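Local coordinates for uncharacterized protein XCC1541 (Xanthomonas campestris pv. campestris, PDB 2QJW), which is of unknown function but, as a putative alpha/beta-superfamily hydrolase, probably hydrolyses a substrate that has not been identified, at residues A[124-127]-A[132-135]; A[150-155]-A[159-164]. All coordinates share one frame; numbering follows the deposited sequence.

Contact 1: residues A[124-127]-A[132-135]; sequences IVHA and LIPA
The imidazole of His126 reaches out from the end of strand 122-127 and meets the backbone of Ile133 edge-on. Its NE2 donates a hydrogen bond to the carbonyl O of Ile133, 3.0 Å long and bent to 155° at the hydrogen. The acceptor lies almost exactly in the imidazole plane, whereas seen from the carbonyl the donor stands 27° out of the peptide plane. CG of His126 is trans to the backbone N (chi1 -160°), which carries the ring off the strand toward the loop. The two carbons beside NE2 touch different residues. On one flank CE1 packs against CB of Ile133 at 3.8 Å, with the CG2 branch equally near, and the two side chains cross at a slant. On the other flank CD2 comes within 3.8 Å of CA of Ala135, again near the ring plane. The in-plane NE2 bond, with neighbours at CE1 and CD2, would limit rotation of the imidazole about CB-CG. A looser touch follows farther along the strand, where CB of Ala135 sits 4.1 Å from the carbonyl O of Ala127. Val138 of helix 135-145 packs on both His126 and Ile133, and Asp130 OD1 accepts hydrogen bonds from the backbone N of Leu132 and Ile133. Pro134 is the N-cap of that helix. The contact thus closes the strand-to-helix loop of an alpha/beta-hydrolase fold, the loop that carries Asp130, probably the acid of a Ser82-His156-Asp130 triad.

Contact 2: residues A[150-155]-A[159-164]; sequences LLVDDG and GAHVQA
A histidine-carboxylate hydrogen bond, His161 to Asp154, links the loop after strand 148-152, outermost within the subunit, to the start of the C-terminal helix 162-174. ND1 of His161 donates to OD2 of Asp154 over 2.8 Å, and the bond is practically straight at 178°. The oxygen lies in the imidazole plane, but the ring nitrogen approaches on the anti side of the carboxylate and 30° out of its plane; the two flat groups are turned 65° from one another. The syn lone pair of OD2 is used by the backbone N of Ala160, 2.9 Å away, so this oxygen is gripped by two donors. The other oxygen, OD1, accepts from the backbone N of Gly155 and from a water that in turn accepts from the N of Gly159. With both oxygens engaged, the carboxylate has little freedom to rotate, and the N-H donors around it would be expected to favour its ionised form.

The segments flank the turn that bears His156, the likely triad histidine of this alpha/beta hydrolase, and Asp154 lies near that probable site without touching it. His161, the N-cap of the helix, has CG trans to its carbonyl carbon, and the ring faces back to the strand. There CB of Val152 sits over one face, 3.8 Å from the ring centroid and nearly along the ring normal, in a CH-pi contact; CG2 of Val152 reaches CG of the ring at 3.8 Å. CE1 of His161 also approaches the carbonyl O of Asp153, at 3.2 Å. Arg148 of the second subunit packs on Leu150 and His161, and Leu150 and Leu151 pair with an antiparallel strand of that subunit, so the sheet runs on across the interface.

Contact 1 closes before contact 2 opens along the chain, and their centres lie 10 Å apart on the same side of the centre of the chain. They share the parallel sheet: strand 122-127 is the neighbour of strand 148-152, and probable backbone hydrogen bonds join them, from His126 N to Leu150 O and from Leu150 N to Ile124 O. At the C-terminal end of strand 122-127, CB of Ala127 packs against the carbonyl oxygens of Asp154 and Gly155. Helix 135-145 connects the two strands. The loops that follow these two strands carry Asp130 and His156, so the two contacts shape adjacent parts of what is probably the catalytic end of the sheet.

Contact 1: residues A[124-127]-A[132-135]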
loop_
_atom_site.group_PDB
_atom_site.type_symbol
_atom_site.label_atom_id
_atom_site.label_comp_id
_atom_site.label_asym_id
_atom_site.label_seq_id
_atom_site.Cartn_x
_atom_site.Cartn_y
_atom_site.Cartn_z
ATOM N N ILE A 124 -5.059 0.451 5.849
ATOM C CA ILE A 124 -5.406 -0.955 5.910
ATOM C C ILE A 124 -4.319 -1.738 5.215
ATOM O O ILE A 124 -3.843 -1.339 4.145
ATOM C CB ILE A 124 -6.785 -1.234 5.216
ATOM C CG1 ILE A 124 -7.905 -0.355 5.789
ATOM C CG2 ILE A 124 -7.140 -2.729 5.266
ATOM C CD1 ILE A 124 -9.108 -0.311 4.858
ATOM N N VAL A 125 -3.957 -2.862 5.807
ATOM C CA VAL A 125 -3.110 -3.891 5.158
ATOM C C VAL A 125 -3.963 -5.146 5.054
ATOM O O VAL A 125 -4.382 -5.653 6.069
ATOM C CB VAL A 125 -1.772 -4.189 5.848
ATOM C CG1 VAL A 125 -0.970 -5.251 5.089
ATOM C CG2 VAL A 125 -0.998 -2.882 5.946
ATOM N N HIS A 126 -4.228 -5.609 3.810
ATOM C CA HIS A 126 -4.969 -6.859 3.635
ATOM C C HIS A 126 -4.256 -7.788 2.707
ATOM O O HIS A 126 -3.395 -7.429 1.922
ATOM C CB HIS A 126 -6.347 -6.553 3.103
ATOM C CG HIS A 126 -7.313 -7.647 3.317
ATOM N ND1 HIS A 126 -7.710 -8.011 4.573
ATOM C CD2 HIS A 126 -7.968 -8.447 2.444
ATOM C CE1 HIS A 126 -8.554 -9.033 4.460
ATOM N NE2 HIS A 126 -8.704 -9.315 3.180
ATOM N N ALA A 127 -4.588 -9.068 2.887
ATOM C CA ALA A 127 -3.997 -10.186 2.106
ATOM C C ALA A 127 -4.820 -10.497 0.869
ATOM O O ALA A 127 -6.020 -10.783 0.995
ATOM C CB ALA A 127 -3.929 -11.400 3.012
ATOM N N LEU A 132 -10.515 -16.143 4.813
ATOM C CA LEU A 132 -11.636 -15.813 5.715
ATOM C C LEU A 132 -12.398 -14.523 5.400
ATOM O O LEU A 132 -13.614 -14.421 5.620
ATOM C CB LEU A 132 -11.111 -15.710 7.151
ATOM C CG LEU A 132 -10.530 -16.981 7.750
ATOM C CD1 LEU A 132 -9.951 -16.700 9.176
ATOM C CD2 LEU A 132 -11.538 -18.152 7.819
ATOM N N ILE A 133 -11.663 -13.529 4.908
ATOM C CA ILE A 133 -12.201 -12.239 4.598
ATOM C C ILE A 133 -11.812 -11.998 3.156
ATOM O O ILE A 133 -10.720 -11.557 2.889
ATOM C CB ILE A 133 -11.572 -11.137 5.512
ATOM C CG1 ILE A 133 -11.674 -11.535 6.982
ATOM C CG2 ILE A 133 -12.241 -9.778 5.185
ATOM C CD1 ILE A 133 -10.673 -10.788 7.912
ATOM N N PRO A 134 -12.732 -12.256 2.228
ATOM C CA PRO A 134 -12.387 -12.041 0.802
ATOM C C PRO A 134 -11.828 -10.655 0.554
ATOM O O PRO A 134 -12.420 -9.643 0.995
ATOM C CB PRO A 134 -13.739 -12.252 0.100
ATOM C CG PRO A 134 -14.483 -13.217 0.975
ATOM C CD PRO A 134 -14.114 -12.766 2.377
ATOM N N ALA A 135 -10.755 -10.586 -0.215
ATOM C CA ALA A 135 -10.135 -9.286 -0.506
ATOM C C ALA A 135 -11.156 -8.306 -1.077
ATOM O O ALA A 135 -11.130 -7.102 -0.790
ATOM C CB ALA A 135 -8.980 -9.445 -1.486
#

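Contact 2: residues A[150-155]-A[159-164]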
loop_
_atom_site.group_PDB
_atom_site.type_symbol
_atom_site.label_atom_id
_atom_site.label_comp_id
_atom_site.label_asym_id
_atom_site.label_seq_id
_atom_site.Cartn_x
_atom_site.Cartn_y
_atom_site.Cartn_z
ATOM N N LEU A 150 -3.355 -1.264 1.309
ATOM C CA LEU A 150 -2.191 -2.051 0.822
ATOM C C LEU A 150 -2.551 -3.514 0.788
ATOM O O LEU A 150 -2.970 -4.050 1.805
ATOM C CB LEU A 150 -0.959 -1.883 1.721
ATOM C CG LEU A 150 0.288 -2.643 1.335
ATOM C CD1 LEU A 150 0.833 -2.011 0.064
ATOM C CD2 LEU A 150 1.339 -2.593 2.446
ATOM N N LEU A 151 -2.492 -4.061 -0.414
ATOM C CA LEU A 151 -2.767 -5.481 -0.678
ATOM C C LEU A 151 -1.438 -6.141 -0.937
ATOM O O LEU A 151 -0.694 -5.751 -1.830
ATOM C CB LEU A 151 -3.762 -5.622 -1.858
ATOM C CG LEU A 151 -5.171 -5.120 -1.553
ATOM C CD1 LEU A 151 -5.799 -4.496 -2.757
ATOM C CD2 LEU A 151 -5.985 -6.281 -0.974
ATOM N N VAL A 152 -1.245 -7.232 -0.218
ATOM C CA VAL A 152 -0.008 -8.017 -0.297
ATOM C C VAL A 152 -0.271 -9.485 -0.624
ATOM O O VAL A 152 -1.362 -10.010 -0.385
ATOM C CB VAL A 152 0.823 -7.942 1.009
ATOM C CG1 VAL A 152 1.231 -6.500 1.337
ATOM C CG2 VAL A 152 0.056 -8.495 2.200
ATOM N N ASP A 153 0.735 -10.091 -1.223
ATOM C CA ASP A 153 0.671 -11.514 -1.619
ATOM C C ASP A 153 0.858 -12.415 -0.444
ATOM O O ASP A 153 1.988 -12.811 -0.139
ATOM C CB ASP A 153 1.722 -11.759 -2.685
ATOM C CG ASP A 153 1.721 -13.208 -3.190
ATOM O OD1 ASP A 153 0.720 -13.886 -2.901
ATOM O OD2 ASP A 153 2.676 -13.549 -3.923
ATOM N N ASP A 154 -0.237 -12.669 0.273
ATOM C CA ASP A 154 -0.151 -13.430 1.523
ATOM C C ASP A 154 -1.577 -13.914 1.812
ATOM O O ASP A 154 -2.540 -13.543 1.138
ATOM C CB ASP A 154 0.405 -12.577 2.695
ATOM C CG ASP A 154 1.183 -13.368 3.712
ATOM O OD1 ASP A 154 0.983 -14.579 3.910
ATOM O OD2 ASP A 154 2.089 -12.800 4.359
ATOM N N GLY A 155 -1.711 -14.714 2.866
ATOM C CA GLY A 155 -2.991 -15.076 3.430
ATOM C C GLY A 155 -3.326 -14.284 4.677
ATOM O O GLY A 155 -2.593 -13.354 5.067
ATOM N N GLY A 159 1.788 -13.606 7.582
ATOM C CA GLY A 159 3.033 -14.104 8.203
ATOM C C GLY A 159 4.316 -13.757 7.492
ATOM O O GLY A 159 5.413 -13.724 8.106
ATOM N N ALA A 160 4.224 -13.470 6.218
ATOM C CA ALA A 160 5.373 -13.061 5.433
ATOM C C ALA A 160 5.425 -11.535 5.200
ATOM O O ALA A 160 6.300 -11.052 4.482
ATOM C CB ALA A 160 5.389 -13.782 4.129
ATOM N N HIS A 161 4.529 -10.792 5.845
ATOM C CA HIS A 161 4.459 -9.321 5.639
ATOM C C HIS A 161 4.407 -8.547 6.915
ATOM O O HIS A 161 3.888 -7.427 6.954
ATOM C CB HIS A 161 3.283 -9.013 4.709
ATOM C CG HIS A 161 3.554 -9.458 3.325
ATOM N ND1 HIS A 161 3.303 -10.745 2.886
ATOM C CD2 HIS A 161 4.187 -8.826 2.319
ATOM C CE1 HIS A 161 3.755 -10.865 1.651
ATOM N NE2 HIS A 161 4.273 -9.706 1.273
ATOM N N VAL A 162 5.060 -9.019 7.940
ATOM C CA VAL A 162 5.083 -8.300 9.206
ATOM C C VAL A 162 5.868 -7.010 9.025
ATOM O O VAL A 162 5.467 -5.973 9.562
ATOM C CB VAL A 162 5.670 -9.135 10.344
ATOM C CG1 VAL A 162 5.735 -8.308 11.609
ATOM C CG2 VAL A 162 4.821 -10.356 10.611
ATOM N N GLN A 163 6.969 -7.037 8.284
ATOM C CA GLN A 163 7.759 -5.805 8.033
ATOM C C GLN A 163 6.983 -4.832 7.171
ATOM O O GLN A 163 7.005 -3.641 7.437
ATOM C CB GLN A 163 9.081 -6.112 7.326
ATOM N N ALA A 164 6.312 -5.294 6.113
ATOM C CA ALA A 164 5.505 -4.430 5.251
ATOM C C ALA A 164 4.395 -3.772 6.067
ATOM O O ALA A 164 4.170 -2.556 5.945
ATOM C CB ALA A 164 4.934 -5.224 4.092
HETATM O O HOH W 1 0.831 -15.940 6.373
#